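Local coordinates for Dye type peroxidase A (Streptomyces lividans 1326, PDB 6GZW), which is a haem-containing dye-type peroxidase that probably uses hydrogen peroxide to oxidise dyes and other substrates, at residues 157-165 against 301-309. Numbering follows the deposited sequence. Where two conformers were deposited one is given.
Sequences WQMNGFNRS and RRPFSYHDG. With HEM (protoporphyrin IX containing Fe), chain C.
F162 and S305 form the single antiparallel bridge between strands 157-162 and 304-309, a hydrogen-bonded pair: F162 N donates to S305 O (2.8 Å), and S305 N donates to F162 O (2.7 Å). The strand axes approach to 4.2 Å but make 117°, so pairing does not propagate. G161 lies where they come closest; its CA packs 3.0 Å from S305 O and 3.8 Å from F304 CB, a closeness that its bare backbone allows.

Beyond the bridge, N163 ND2 extends the pairing with a fairly straight bond to P303 O (3.0 Å, 166°), reaching a lone pair in the carbonyl plane. The same nitrogen passes 3.3 Å from F304 CD2, its amide lying at a shallow angle to the ring, and water 5 connects N163 OD1 with S305 OG on this side. The F162 side chain, with CG between backbone N and carbonyl carbon (chi1 55°), folds back across the partner strand: S305 O lies over one ring face, toward the rim, while CE2 approaches the Y306-H307 peptide.

On the other side of the bridge the strands splay and water fills in. Water 1 joins N160 O to H307 N, water 2 joins the same carbonyl to D308 OD2, and waters 3 and 4 link D308 OD1 to N160 N and ND2.

R301, on the earlier part of the broken strand 300-310, lays its guanidinium over the haem and donates NH1 and NH2 to propionate oxygen O2A; NH1 also binds the water on the iron. The backbone O of H307 of the second subunit accepts from N160 ND2. Strands 153-162 and 300-310 are the outermost strands of the antiparallel sheet within this chain, so their meeting joins the edges of the two ferredoxin-like halves of the dye-peroxidase fold, with strands 29-37 and 316-326 their respective neighbours in the sheet.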
loop_
_atom_site.group_PDB
_atom_site.type_symbol
_atom_site.label_atom_id
_atom_site.label_comp_id
_atom_site.label_asym_id
_atom_site.label_seq_id
_atom_site.Cartn_x
_atom_site.Cartn_y
_atom_site.Cartn_z
ATOM N N TRP A 157 -13.264 11.842 3.350
ATOM C CA TRP A 157 -12.358 11.287 2.332
ATOM C C TRP A 157 -11.203 10.555 2.987
ATOM O O TRP A 157 -10.893 10.763 4.154
ATOM C CB TRP A 157 -11.851 12.333 1.323
ATOM C CG TRP A 157 -11.104 13.513 1.849
ATOM C CD1 TRP A 157 -11.598 14.748 2.042
ATOM C CD2 TRP A 157 -9.704 13.581 2.194
ATOM N NE1 TRP A 157 -10.610 15.599 2.498
ATOM C CE2 TRP A 157 -9.433 14.905 2.593
ATOM C CE3 TRP A 157 -8.660 12.661 2.203
ATOM C CZ2 TRP A 157 -8.172 15.314 3.016
ATOM C CZ3 TRP A 157 -7.411 13.061 2.619
ATOM C CH2 TRP A 157 -7.178 14.387 3.028
ATOM N N GLN A 158 -10.603 9.645 2.242
ATOM C CA GLN A 158 -9.487 8.868 2.783
ATOM C C GLN A 158 -8.605 8.413 1.648
ATOM O O GLN A 158 -9.122 7.963 0.581
ATOM C CB GLN A 158 -9.995 7.685 3.612
ATOM C CG GLN A 158 -8.908 6.978 4.441
ATOM C CD GLN A 158 -8.266 5.830 3.704
ATOM O OE1 GLN A 158 -8.954 4.918 3.300
ATOM N NE2 GLN A 158 -6.947 5.838 3.589
ATOM N N MET A 159 -7.296 8.620 1.835
ATOM C CA MET A 159 -6.262 8.298 0.818
ATOM C C MET A 159 -5.181 7.403 1.421
ATOM O O MET A 159 -4.716 7.637 2.541
ATOM C CB MET A 159 -5.646 9.596 0.250
ATOM C CG MET A 159 -6.676 10.472 -0.429
ATOM S SD MET A 159 -6.008 12.045 -0.979
ATOM C CE MET A 159 -7.562 12.886 -1.247
ATOM N N ASN A 160 -4.705 6.426 0.646
ATOM C CA ASN A 160 -3.588 5.590 1.024
ATOM C C ASN A 160 -2.317 6.042 0.339
ATOM O O ASN A 160 -2.345 6.428 -0.820
ATOM C CB ASN A 160 -3.784 4.157 0.546
ATOM C CG ASN A 160 -5.003 3.487 1.142
ATOM O OD1 ASN A 160 -5.433 3.803 2.279
ATOM N ND2 ASN A 160 -5.563 2.515 0.374
ATOM N N GLY A 161 -1.200 5.902 1.047
ATOM C CA GLY A 161 0.106 6.203 0.490
ATOM C C GLY A 161 1.176 5.214 0.918
ATOM O O GLY A 161 0.959 4.354 1.775
ATOM N N PHE A 162 2.325 5.330 0.269
ATOM C CA PHE A 162 3.457 4.499 0.540
ATOM C C PHE A 162 4.766 5.233 0.241
ATOM O O PHE A 162 4.815 6.225 -0.521
ATOM C CB PHE A 162 3.399 3.190 -0.238
ATOM C CG PHE A 162 3.254 3.372 -1.723
ATOM C CD1 PHE A 162 4.362 3.584 -2.516
ATOM C CD2 PHE A 162 1.983 3.367 -2.331
ATOM C CE1 PHE A 162 4.240 3.758 -3.874
ATOM C CE2 PHE A 162 1.857 3.540 -3.712
ATOM C CZ PHE A 162 2.995 3.760 -4.478
ATOM N N ASN A 163 5.824 4.691 0.838
ATOM C CA ASN A 163 7.193 5.139 0.584
ATOM C C ASN A 163 8.107 3.915 0.622
ATOM O O ASN A 163 7.674 2.762 0.878
ATOM C CB ASN A 163 7.650 6.155 1.650
ATOM C CG ASN A 163 7.052 7.534 1.486
ATOM O OD1 ASN A 163 7.165 8.151 0.422
ATOM N ND2 ASN A 163 6.412 8.040 2.552
ATOM N N ARG A 164 9.383 4.161 0.369
ATOM C CA ARG A 164 10.411 3.174 0.579
ATOM C C ARG A 164 10.352 2.545 1.989
ATOM O O ARG A 164 10.090 3.238 2.976
ATOM C CB ARG A 164 11.782 3.847 0.361
ATOM C CG ARG A 164 12.966 2.954 0.652
ATOM C CD ARG A 164 14.257 3.698 0.370
ATOM N NE ARG A 164 14.415 4.020 -1.045
ATOM C CZ ARG A 164 15.223 4.956 -1.527
ATOM N NH1 ARG A 164 16.000 5.639 -0.702
ATOM N NH2 ARG A 164 15.258 5.196 -2.839
ATOM N N SER A 165 10.527 1.216 2.061
ATOM C CA SER A 165 10.694 0.468 3.342
ATOM C C SER A 165 12.086 0.702 3.947
ATOM O O SER A 165 13.085 0.870 3.225
ATOM C CB SER A 165 10.481 -1.053 3.144
ATOM O OG SER A 165 10.599 -1.858 4.325
ATOM N N ARG A 301 8.581 19.342 3.896
ATOM C CA ARG A 301 7.860 18.427 3.005
ATOM C C ARG A 301 8.018 17.011 3.549
ATOM O O ARG A 301 9.116 16.587 3.864
ATOM C CB ARG A 301 8.430 18.527 1.588
ATOM C CG ARG A 301 8.114 19.865 0.932
ATOM C CD ARG A 301 8.819 20.048 -0.399
ATOM N NE ARG A 301 10.262 20.079 -0.169
ATOM C CZ ARG A 301 11.178 19.298 -0.736
ATOM N NH1 ARG A 301 10.875 18.347 -1.630
ATOM N NH2 ARG A 301 12.455 19.492 -0.409
ATOM N N ARG A 302 6.910 16.284 3.669
ATOM C CA ARG A 302 6.935 14.969 4.278
ATOM C C ARG A 302 5.790 14.150 3.656
ATOM O O ARG A 302 4.754 13.924 4.282
ATOM C CB ARG A 302 6.795 15.090 5.802
ATOM C CG ARG A 302 7.032 13.839 6.593
ATOM C CD ARG A 302 6.842 14.022 8.095
ATOM N NE ARG A 302 6.971 12.733 8.736
ATOM C CZ ARG A 302 6.007 11.827 8.830
ATOM N NH1 ARG A 302 4.786 12.053 8.340
ATOM N NH2 ARG A 302 6.277 10.675 9.431
ATOM N N PRO A 303 5.998 13.700 2.401
ATOM C CA PRO A 303 4.944 13.117 1.566
ATOM C C PRO A 303 4.804 11.615 1.689
ATOM O O PRO A 303 5.638 10.955 2.316
ATOM C CB PRO A 303 5.453 13.449 0.141
ATOM C CG PRO A 303 6.936 13.283 0.276
ATOM C CD PRO A 303 7.236 13.922 1.610
ATOM N N PHE A 304 3.783 11.115 1.030
ATOM C CA PHE A 304 3.693 9.727 0.640
ATOM C C PHE A 304 3.411 9.668 -0.855
ATOM O O PHE A 304 2.737 10.553 -1.399
ATOM C CB PHE A 304 2.549 9.027 1.376
ATOM C CG PHE A 304 2.688 9.020 2.874
ATOM C CD1 PHE A 304 2.201 10.072 3.620
ATOM C CD2 PHE A 304 3.277 7.953 3.534
ATOM C CE1 PHE A 304 2.316 10.078 4.993
ATOM C CE2 PHE A 304 3.368 7.935 4.922
ATOM C CZ PHE A 304 2.903 9.019 5.640
ATOM N N SER A 305 3.868 8.608 -1.512
ATOM C CA SER A 305 3.481 8.371 -2.905
ATOM C C SER A 305 2.149 7.582 -2.908
ATOM O O SER A 305 1.760 7.019 -1.880
ATOM C CB SER A 305 4.586 7.622 -3.665
ATOM O OG SER A 305 5.745 8.444 -3.789
ATOM N N TYR A 306 1.397 7.660 -4.009
ATOM C CA TYR A 306 0.149 6.897 -4.147
ATOM C C TYR A 306 0.003 6.286 -5.507
ATOM O O TYR A 306 0.561 6.764 -6.519
ATOM C CB TYR A 306 -1.086 7.733 -3.772
ATOM C CG TYR A 306 -1.529 8.791 -4.796
ATOM C CD1 TYR A 306 -2.448 8.498 -5.801
ATOM C CD2 TYR A 306 -1.045 10.088 -4.739
ATOM C CE1 TYR A 306 -2.864 9.455 -6.728
ATOM C CE2 TYR A 306 -1.467 11.060 -5.666
ATOM C CZ TYR A 306 -2.387 10.757 -6.627
ATOM O OH TYR A 306 -2.805 11.723 -7.526
ATOM N N HIS A 307 -0.721 5.191 -5.510
ATOM C CA HIS A 307 -1.190 4.532 -6.708
ATOM C C HIS A 307 -2.478 3.794 -6.390
ATOM O O HIS A 307 -2.458 2.869 -5.591
ATOM C CB HIS A 307 -0.181 3.557 -7.216
ATOM C CG HIS A 307 -0.722 2.721 -8.324
ATOM N ND1 HIS A 307 -1.045 3.252 -9.555
ATOM C CD2 HIS A 307 -1.082 1.415 -8.361
ATOM C CE1 HIS A 307 -1.550 2.297 -10.312
ATOM N NE2 HIS A 307 -1.584 1.177 -9.613
ATOM N N ASP A 308 -3.583 4.227 -6.992
ATOM C CA ASP A 308 -4.897 3.655 -6.709
ATOM C C ASP A 308 -5.476 2.831 -7.840
ATOM O O ASP A 308 -6.611 2.346 -7.751
ATOM C CB ASP A 308 -5.824 4.757 -6.242
ATOM C CG ASP A 308 -5.504 5.191 -4.827
ATOM O OD1 ASP A 308 -5.556 4.360 -3.889
ATOM O OD2 ASP A 308 -5.238 6.363 -4.603
ATOM N N GLY A 309 -4.675 2.575 -8.856
ATOM C CA GLY A 309 -5.123 1.710 -9.954
ATOM C C GLY A 309 -5.145 2.514 -11.220
ATOM O O GLY A 309 -4.520 3.609 -11.323
HETATM C CHA HEM C . 12.186 20.324 -4.208
HETATM C CHB HEM C . 9.670 17.172 -6.886
HETATM C CHC HEM C . 5.602 19.592 -5.793
HETATM C CHD HEM C . 8.119 22.712 -3.132
HETATM C C1A HEM C . 11.862 19.270 -5.023
HETATM C C2A HEM C . 12.810 18.377 -5.604
HETATM C C3A HEM C . 12.092 17.503 -6.353
HETATM C C4A HEM C . 10.707 17.855 -6.245
HETATM C CMA HEM C . 12.607 16.330 -7.153
HETATM C CAA HEM C . 14.324 18.398 -5.439
HETATM C CBA HEM C . 14.907 17.591 -4.289
HETATM C CGA HEM C . 14.556 18.187 -2.967
HETATM O O1A HEM C . 15.204 19.141 -2.460
HETATM O O2A HEM C . 13.558 17.740 -2.332
HETATM C C1B HEM C . 8.318 17.553 -6.797
HETATM C C2B HEM C . 7.242 16.834 -7.393
HETATM C C3B HEM C . 6.084 17.488 -7.113
HETATM C C4B HEM C . 6.489 18.664 -6.284
HETATM C CMB HEM C . 7.379 15.599 -8.231
HETATM C CAB HEM C . 4.686 17.117 -7.419
HETATM C CBB HEM C . 4.271 15.876 -7.614
HETATM C C1C HEM C . 5.922 20.682 -5.015
HETATM C C2C HEM C . 4.983 21.626 -4.523
HETATM C C3C HEM C . 5.710 22.533 -3.772
HETATM C C4C HEM C . 7.085 22.100 -3.790
HETATM C CMC HEM C . 3.509 21.676 -4.781
HETATM C CAC HEM C . 5.268 23.765 -3.076
HETATM C CBC HEM C . 4.180 24.505 -3.336
HETATM C C1D HEM C . 9.430 22.223 -3.194
HETATM C C2D HEM C . 10.492 22.881 -2.410
HETATM C C3D HEM C . 11.631 22.226 -2.704
HETATM C C4D HEM C . 11.236 21.165 -3.675
HETATM C CMD HEM C . 10.333 24.041 -1.432
HETATM C CAD HEM C . 13.008 22.543 -2.143
HETATM C CBD HEM C . 13.706 23.667 -2.915
HETATM C CGD HEM C . 15.025 23.996 -2.288
HETATM O O1D HEM C . 16.088 23.464 -2.716
HETATM O O2D HEM C . 15.052 24.783 -1.320
HETATM N NA HEM C . 10.586 19.006 -5.499
HETATM N NB HEM C . 7.822 18.633 -6.181
HETATM N NC HEM C . 7.178 21.007 -4.624
HETATM N ND HEM C . 9.922 21.269 -4.004
HETATM FE FE HEM C . 8.917 20.013 -5.080
HETATM O O HOH W 1 -1.686 4.482 -2.751
HETATM O O HOH W 2 -4.448 7.652 -2.390
HETATM O O HOH W 3 -6.335 5.342 -1.415
HETATM O O HOH W 4 -4.384 2.351 -2.466
HETATM O O HOH W 5 7.751 7.501 -2.185
HETATM O O HOH W 6 8.575 18.869 -3.497
#